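Local coordinates for protein pyrrolidone-carboxylate peptidase (Pyrococcus furiosus, PDB 1X10) that removes N-terminal pyroglutamyl (5-oxoproline) groups from peptides as a thiol protease, generally when the following residue is not proline, at residues P71-S74 against I78-I81; Y140-V145 against F164-Y169. The protein carries 3 engineered substitutions. All blocks are in the same frame, centred on the assembly; numbering follows the deposited sequence.

Contact 1 (P71-S74 against I78-I81)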
ATOM      1  N   PRO A  71       4.550  12.933  -1.310  1.00 12.39           N
ATOM      2  CA  PRO A  71       3.335  12.258  -1.773  1.00 12.30           C
ATOM      3  C   PRO A  71       3.324  10.775  -1.409  1.00 12.50           C
ATOM      4  O   PRO A  71       4.282  10.060  -1.689  1.00 12.57           O
ATOM      5  CB  PRO A  71       3.377  12.473  -3.285  1.00 12.73           C
ATOM      6  CG  PRO A  71       4.081  13.791  -3.419  1.00 12.80           C
ATOM      7  CD  PRO A  71       5.206  13.652  -2.418  1.00 11.96           C
ATOM      8  N   GLY A  72       2.247  10.319  -0.779  1.00 12.48           N
ATOM      9  CA  GLY A  72       2.157   8.910  -0.434  1.00 13.20           C
ATOM     10  C   GLY A  72       2.506   8.560   1.000  1.00 13.69           C
ATOM     11  O   GLY A  72       2.021   7.555   1.528  1.00 12.84           O
ATOM     12  N   ARG A  73       3.352   9.358   1.644  1.00 13.16           N
ATOM     13  CA  ARG A  73       3.694   9.053   3.025  1.00 13.50           C
ATOM     14  C   ARG A  73       2.522   9.371   3.946  1.00 12.55           C
ATOM     15  O   ARG A  73       1.800  10.351   3.749  1.00 12.90           O
ATOM     16  CB  ARG A  73       4.993   9.765   3.412  1.00 15.35           C
ATOM     17  CG  ARG A  73       6.180   8.887   3.014  1.00 17.60           C
ATOM     18  CD  ARG A  73       7.327   9.590   2.324  1.00 19.32           C
ATOM     19  NE  ARG A  73       8.293  10.125   3.267  1.00 20.68           N
ATOM     20  CZ  ARG A  73       9.616  10.084   3.103  1.00 20.44           C
ATOM     21  NH1 ARG A  73      10.158   9.522   2.030  1.00 20.83           N
ATOM     22  NH2 ARG A  73      10.399  10.620   4.017  1.00 18.54           N
ATOM     23  N   SER A  74       2.327   8.509   4.936  1.00 12.56           N
ATOM     24  CA  SER A  74       1.201   8.604   5.866  1.00 11.97           C
ATOM     25  C   SER A  74       1.409   9.352   7.167  1.00 12.15           C
ATOM     26  O   SER A  74       0.450   9.571   7.913  1.00 12.28           O
ATOM     27  CB  SER A  74       0.723   7.198   6.211  1.00 12.39           C
ATOM     28  OG  SER A  74       1.748   6.501   6.898  1.00 13.34           O
ATOM     29  N   ILE A  78      11.069  12.376   9.478  1.00  9.75           N
ATOM     30  CA  ILE A  78      12.281  13.144   9.737  1.00  9.87           C
ATOM     31  C   ILE A  78      13.432  12.417   9.050  1.00  9.87           C
ATOM     32  O   ILE A  78      13.716  11.258   9.357  1.00  9.23           O
ATOM     33  CB  ILE A  78      12.529  13.237  11.251  1.00 10.75           C
ATOM     34  CG1 ILE A  78      11.267  13.788  11.935  1.00 11.62           C
ATOM     35  CG2 ILE A  78      13.722  14.142  11.530  1.00 11.62           C
ATOM     36  CD1 ILE A  78      11.174  13.481  13.432  1.00 12.87           C
ATOM     37  N   GLU A  79      14.077  13.102   8.108  1.00  9.16           N
ATOM     38  CA  GLU A  79      15.169  12.520   7.334  1.00  9.49           C
ATOM     39  C   GLU A  79      16.468  12.339   8.115  1.00  9.84           C
ATOM     40  O   GLU A  79      16.999  13.271   8.719  1.00  9.15           O
ATOM     41  CB  GLU A  79      15.423  13.366   6.080  1.00  9.85           C
ATOM     42  CG  GLU A  79      14.189  13.548   5.194  1.00  9.28           C
ATOM     43  CD  GLU A  79      13.652  12.230   4.646  1.00 10.23           C
ATOM     44  OE1 GLU A  79      12.498  12.211   4.156  1.00 10.43           O
ATOM     45  OE2 GLU A  79      14.381  11.214   4.695  1.00  9.28           O
ATOM     46  N   ARG A  80      16.975  11.117   8.082  1.00 10.37           N
ATOM     47  CA  ARG A  80      18.202  10.779   8.779  1.00 11.60           C
ATOM     48  C   ARG A  80      19.450  11.115   7.978  1.00 10.75           C
ATOM     49  O   ARG A  80      20.473  11.514   8.542  1.00  9.94           O
ATOM     50  CB  ARG A  80      18.208   9.282   9.092  1.00 12.76           C
ATOM     51  CG  ARG A  80      19.429   8.785   9.848  1.00 15.96           C
ATOM     52  CD  ARG A  80      19.265   7.306  10.182  1.00 18.34           C
ATOM     53  NE  ARG A  80      19.390   7.080  11.617  1.00 22.52           N
ATOM     54  CZ  ARG A  80      18.526   6.391  12.348  1.00 21.92           C
ATOM     55  NH1 ARG A  80      17.457   5.846  11.786  1.00 23.33           N
ATOM     56  NH2 ARG A  80      18.734   6.248  13.645  1.00 25.28           N
ATOM     57  N   ILE A  81      19.354  10.984   6.660  1.00 10.76           N
ATOM     58  CA  ILE A  81      20.522  11.195   5.816  1.00 10.83           C
ATOM     59  C   ILE A  81      20.287  11.863   4.458  1.00  9.88           C
ATOM     60  O   ILE A  81      19.260  11.648   3.801  1.00  9.43           O
ATOM     61  CB  ILE A  81      21.206   9.829   5.592  1.00 12.16           C
ATOM     62  CG1 ILE A  81      22.545   9.990   4.871  1.00 12.61           C
ATOM     63  CG2 ILE A  81      20.285   8.927   4.786  1.00 12.14           C
ATOM     64  CD1 ILE A  81      23.281   8.665   4.702  1.00 13.12           C
TER
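OE1 of the Glu79 carboxylate sits at the edge of the Arg73 guanidinium, near its plane, while the carboxylate plane is turned 52° away from that of the guanidinium. With the planes turned this far, the bridge is not the side-by-side pairing of two nitrogens with two oxygens. The salt bridge instead runs from one atom to one atom, with Arg73 NH2 2.6 Å from Glu79 OE1. The other possible pairings are wider, Arg73 NH1 being 4.2 Å from Glu79 OE1 and Arg73 NH2 4.1 Å from Glu79 OE2. Although short, the bond is weak as a hydrogen bond, since the N-H points well off the oxygen at an angle of 121°.

Reach comes from the side chains, because the nearest CA atoms of the two segments, those of Arg73 and Ile78, are 11.6 Å apart. The arginine kinks at chi2 and chi3, and the glutamate folds at chi2 (-62°), which brings its carboxylate nearer the loop. The carboxylate is then held from several directions: OE1 also bonds to His166 ND1, and OE2 to Ser134 OG, so its rotation is well fixed. Arg73 NH2 has a second partner in Ser77 OG. Glu79 is an active-site residue, and the bridge brings a loop arginine to it. The loop of 71-74 leaves strand 63-69 and leads into strand 76-83, on which Glu79 sits between its sheet neighbours 131-134 and 161-167, while adjacent Ile78 packs on helix 117-126.

Contact 2 (Y140-V145 against F164-Y169). Engineered in segment 140-145: Ser142 (natural residue Cys).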
ATOM      1  N   TYR A 140      15.558  13.723  -5.375  1.00 12.16           N
ATOM      2  CA  TYR A 140      14.954  14.820  -6.116  1.00 12.36           C
ATOM      3  C   TYR A 140      15.346  16.132  -5.421  1.00 11.92           C
ATOM      4  O   TYR A 140      16.439  16.236  -4.876  1.00 11.23           O
ATOM      5  CB  TYR A 140      13.433  14.617  -6.149  1.00 12.43           C
ATOM      6  CG  TYR A 140      12.644  15.512  -7.089  1.00 13.84           C
ATOM      7  CD1 TYR A 140      12.987  15.631  -8.437  1.00 14.42           C
ATOM      8  CD2 TYR A 140      11.507  16.189  -6.638  1.00 14.07           C
ATOM      9  CE1 TYR A 140      12.215  16.396  -9.314  1.00 14.98           C
ATOM     10  CE2 TYR A 140      10.727  16.960  -7.507  1.00 14.84           C
ATOM     11  CZ  TYR A 140      11.087  17.057  -8.841  1.00 14.96           C
ATOM     12  OH  TYR A 140      10.318  17.812  -9.698  1.00 14.57           O
ATOM     13  N   LEU A 141      14.470  17.132  -5.415  1.00 11.88           N
ATOM     14  CA  LEU A 141      14.841  18.401  -4.796  1.00 12.14           C
ATOM     15  C   LEU A 141      14.927  18.449  -3.274  1.00 11.97           C
ATOM     16  O   LEU A 141      15.718  19.218  -2.737  1.00 11.97           O
ATOM     17  CB  LEU A 141      13.939  19.521  -5.314  1.00 14.01           C
ATOM     18  CG  LEU A 141      14.603  20.031  -6.601  1.00 15.55           C
ATOM     19  CD1 LEU A 141      13.593  20.288  -7.674  1.00 16.55           C
ATOM     20  CD2 LEU A 141      15.432  21.262  -6.285  1.00 15.01           C
ATOM     21  N   SER A 142      14.138  17.640  -2.575  1.00 10.94           N
ATOM     22  CA  SER A 142      14.207  17.647  -1.116  1.00 10.69           C
ATOM     23  C   SER A 142      15.601  17.219  -0.667  1.00 10.17           C
ATOM     24  O   SER A 142      16.224  17.892   0.152  1.00 10.40           O
ATOM     25  CB  SER A 142      13.157  16.709  -0.522  1.00 10.44           C
ATOM     26  OG  SER A 142      11.852  17.218  -0.757  1.00 10.20           O
ATOM     27  N   ASN A 143      16.088  16.105  -1.210  1.00  9.80           N
ATOM     28  CA  ASN A 143      17.413  15.597  -0.864  1.00 10.11           C
ATOM     29  C   ASN A 143      18.499  16.584  -1.291  1.00 10.10           C
ATOM     30  O   ASN A 143      19.504  16.764  -0.603  1.00  9.97           O
ATOM     31  CB  ASN A 143      17.654  14.249  -1.549  1.00 10.20           C
ATOM     32  CG  ASN A 143      19.045  13.721  -1.315  1.00 10.02           C
ATOM     33  OD1 ASN A 143      19.367  13.237  -0.230  1.00  9.87           O
ATOM     34  ND2 ASN A 143      19.893  13.822  -2.340  1.00 10.42           N
ATOM     35  N   TYR A 144      18.279  17.208  -2.442  1.00 10.45           N
ATOM     36  CA  TYR A 144      19.195  18.186  -3.020  1.00 10.35           C
ATOM     37  C   TYR A 144      19.442  19.319  -2.017  1.00 10.35           C
ATOM     38  O   TYR A 144      20.588  19.629  -1.682  1.00  9.98           O
ATOM     39  CB  TYR A 144      18.570  18.724  -4.312  1.00 10.38           C
ATOM     40  CG  TYR A 144      19.360  19.758  -5.087  1.00 11.18           C
ATOM     41  CD1 TYR A 144      20.499  19.406  -5.818  1.00 11.63           C
ATOM     42  CD2 TYR A 144      18.908  21.075  -5.170  1.00 10.85           C
ATOM     43  CE1 TYR A 144      21.159  20.349  -6.625  1.00 11.55           C
ATOM     44  CE2 TYR A 144      19.554  22.015  -5.966  1.00 11.77           C
ATOM     45  CZ  TYR A 144      20.673  21.646  -6.692  1.00 11.86           C
ATOM     46  OH  TYR A 144      21.270  22.577  -7.506  1.00 12.62           O
ATOM     47  N   VAL A 145      18.368  19.927  -1.524  1.00 10.20           N
ATOM     48  CA  VAL A 145      18.508  21.012  -0.560  1.00 10.58           C
ATOM     49  C   VAL A 145      19.026  20.502   0.787  1.00 10.75           C
ATOM     50  O   VAL A 145      19.834  21.165   1.438  1.00  9.85           O
ATOM     51  CB  VAL A 145      17.169  21.755  -0.349  1.00 11.42           C
ATOM     52  CG1 VAL A 145      16.768  22.471  -1.631  1.00 10.69           C
ATOM     53  CG2 VAL A 145      16.092  20.777   0.066  1.00 13.74           C
ATOM     54  N   PHE A 164      15.983  17.800   7.472  1.00  9.34           N
ATOM     55  CA  PHE A 164      14.831  17.847   6.595  1.00  9.22           C
ATOM     56  C   PHE A 164      13.628  17.089   7.152  1.00  9.56           C
ATOM     57  O   PHE A 164      13.766  16.015   7.746  1.00 10.14           O
ATOM     58  CB  PHE A 164      15.211  17.271   5.228  1.00  9.21           C
ATOM     59  CG  PHE A 164      14.291  17.688   4.132  1.00  8.21           C
ATOM     60  CD1 PHE A 164      13.015  17.147   4.031  1.00  8.29           C
ATOM     61  CD2 PHE A 164      14.664  18.686   3.244  1.00  8.74           C
ATOM     62  CE1 PHE A 164      12.125  17.601   3.063  1.00  7.69           C
ATOM     63  CE2 PHE A 164      13.779  19.146   2.276  1.00  7.83           C
ATOM     64  CZ  PHE A 164      12.512  18.605   2.186  1.00  7.87           C
ATOM     65  N   ILE A 165      12.446  17.657   6.949  1.00  9.75           N
ATOM     66  CA  ILE A 165      11.204  17.046   7.402  1.00  9.70           C
ATOM     67  C   ILE A 165      10.225  16.972   6.240  1.00  9.85           C
ATOM     68  O   ILE A 165       9.975  17.969   5.567  1.00  9.33           O
ATOM     69  CB  ILE A 165      10.555  17.870   8.533  1.00 10.44           C
ATOM     70  CG1 ILE A 165      11.443  17.820   9.778  1.00 10.91           C
ATOM     71  CG2 ILE A 165       9.154  17.336   8.842  1.00  9.98           C
ATOM     72  CD1 ILE A 165      10.932  18.680  10.924  1.00 12.24           C
ATOM     73  N   HIS A 166       9.688  15.783   5.989  1.00  9.66           N
ATOM     74  CA  HIS A 166       8.718  15.615   4.914  1.00  9.91           C
ATOM     75  C   HIS A 166       7.322  15.500   5.516  1.00 10.48           C
ATOM     76  O   HIS A 166       7.141  14.870   6.561  1.00 10.40           O
ATOM     77  CB  HIS A 166       9.022  14.352   4.098  1.00 10.35           C
ATOM     78  CG  HIS A 166       9.884  14.596   2.898  1.00 10.05           C
ATOM     79  ND1 HIS A 166      11.161  14.094   2.785  1.00 10.25           N
ATOM     80  CD2 HIS A 166       9.645  15.278   1.751  1.00 11.28           C
ATOM     81  CE1 HIS A 166      11.673  14.451   1.620  1.00 10.76           C
ATOM     82  NE2 HIS A 166      10.774  15.170   0.973  1.00 11.13           N
ATOM     83  N   VAL A 167       6.338  16.108   4.857  1.00 10.78           N
ATOM     84  CA  VAL A 167       4.964  16.040   5.330  1.00 10.77           C
ATOM     85  C   VAL A 167       4.107  15.358   4.270  1.00 11.30           C
ATOM     86  O   VAL A 167       4.416  15.407   3.082  1.00 11.26           O
ATOM     87  CB  VAL A 167       4.374  17.451   5.613  1.00 10.70           C
ATOM     88  CG1 VAL A 167       5.282  18.210   6.583  1.00 11.24           C
ATOM     89  CG2 VAL A 167       4.190  18.229   4.309  1.00 10.64           C
ATOM     90  N   PRO A 168       3.026  14.691   4.696  1.00 11.53           N
ATOM     91  CA  PRO A 168       2.139  14.010   3.752  1.00 11.43           C
ATOM     92  C   PRO A 168       1.303  15.046   3.008  1.00 11.45           C
ATOM     93  O   PRO A 168       1.387  16.245   3.287  1.00 11.33           O
ATOM     94  CB  PRO A 168       1.254  13.151   4.661  1.00 11.90           C
ATOM     95  CG  PRO A 168       2.076  12.972   5.914  1.00 11.36           C
ATOM     96  CD  PRO A 168       2.698  14.330   6.086  1.00 11.48           C
ATOM     97  N   TYR A 169       0.510  14.578   2.054  1.00 11.81           N
ATOM     98  CA  TYR A 169      -0.405  15.451   1.326  1.00 11.62           C
ATOM     99  C   TYR A 169      -1.368  15.955   2.399  1.00 11.71           C
ATOM    100  O   TYR A 169      -1.597  15.255   3.388  1.00 10.35           O
ATOM    101  CB  TYR A 169      -1.287  14.646   0.371  1.00 11.83           C
ATOM    102  CG  TYR A 169      -0.715  14.250  -0.961  1.00 12.25           C
ATOM    103  CD1 TYR A 169      -0.329  15.213  -1.897  1.00 13.19           C
ATOM    104  CD2 TYR A 169      -0.675  12.908  -1.340  1.00 12.96           C
ATOM    105  CE1 TYR A 169       0.073  14.844  -3.183  1.00 13.58           C
ATOM    106  CE2 TYR A 169      -0.285  12.532  -2.618  1.00 13.49           C
ATOM    107  CZ  TYR A 169       0.083  13.500  -3.533  1.00 13.71           C
ATOM    108  OH  TYR A 169       0.435  13.121  -4.805  1.00 14.75           O
TER
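Ser142, engineered in place of the natural cysteine, overlaps the far end of the Phe164 ring, with its OG 3.3 Å from Phe164 CZ along an oblique line. The same short side chain meets His166 at the edge of the imidazole. Ser142 OG donates a hydrogen bond to His166 NE2 at 2.9 Å, arriving 28° out of the ring plane, and the methylene lies close as well, with Ser142 CB 3.4 Å from His166 CE1. A chi1 of -68° sets OG anti to the carbonyl carbon of Ser142, on the side where both rings can be touched.

Phe164 lies against the histidine as well as the serine. Its CE1 stands 3.4 Å above the His166 ring plane, over the centre, and so backs one face of the imidazole. Further along the helix, Val145 lies near the edge of the phenyl ring, though the placement of its CG2 is doubtful, and Phe8 of strand 2-8 touches Ser142, Val145 and Phe164 alike.

Helix 141-145 and strand 164-167 run almost antiparallel, 162° between their directions, with their axes 9.6 Å apart. The gap is filled by Ser142 and Val145 from the start of the helix and by the Phe164 and His166 rings from the strand. Nucleophile position, imidazole and, through His166 ND1, the carboxylate of Glu79 form a line of hydrogen bonds, the catalytic triad of a C15 cysteine peptidase. With oxygen standing probably near where the natural thiol sulfur would lie, the model keeps the order of that line while lacking the thiol on which this peptidase's chemistry depends.

Read from the N terminus, contact 1 comes first and spans only a few residues, closing the turn by which the chain leaves strand 63-69 and enters strand 76-83. Contact 2 follows in series, neither nested in the first nor crossing it, and closes a longer excursion through helix 141-156 and on to strand 161-167. That last strand lies in the sheet between strand 63-69, which leads into the loop of contact 1, and strand 76-83, which carries its second segment, parallel to the former and antiparallel to the latter. There the backbones pair, Glu79 N being 3.0 Å from Phe164 O. The active-site residues thus come from both contacts, one from the first and two from the second.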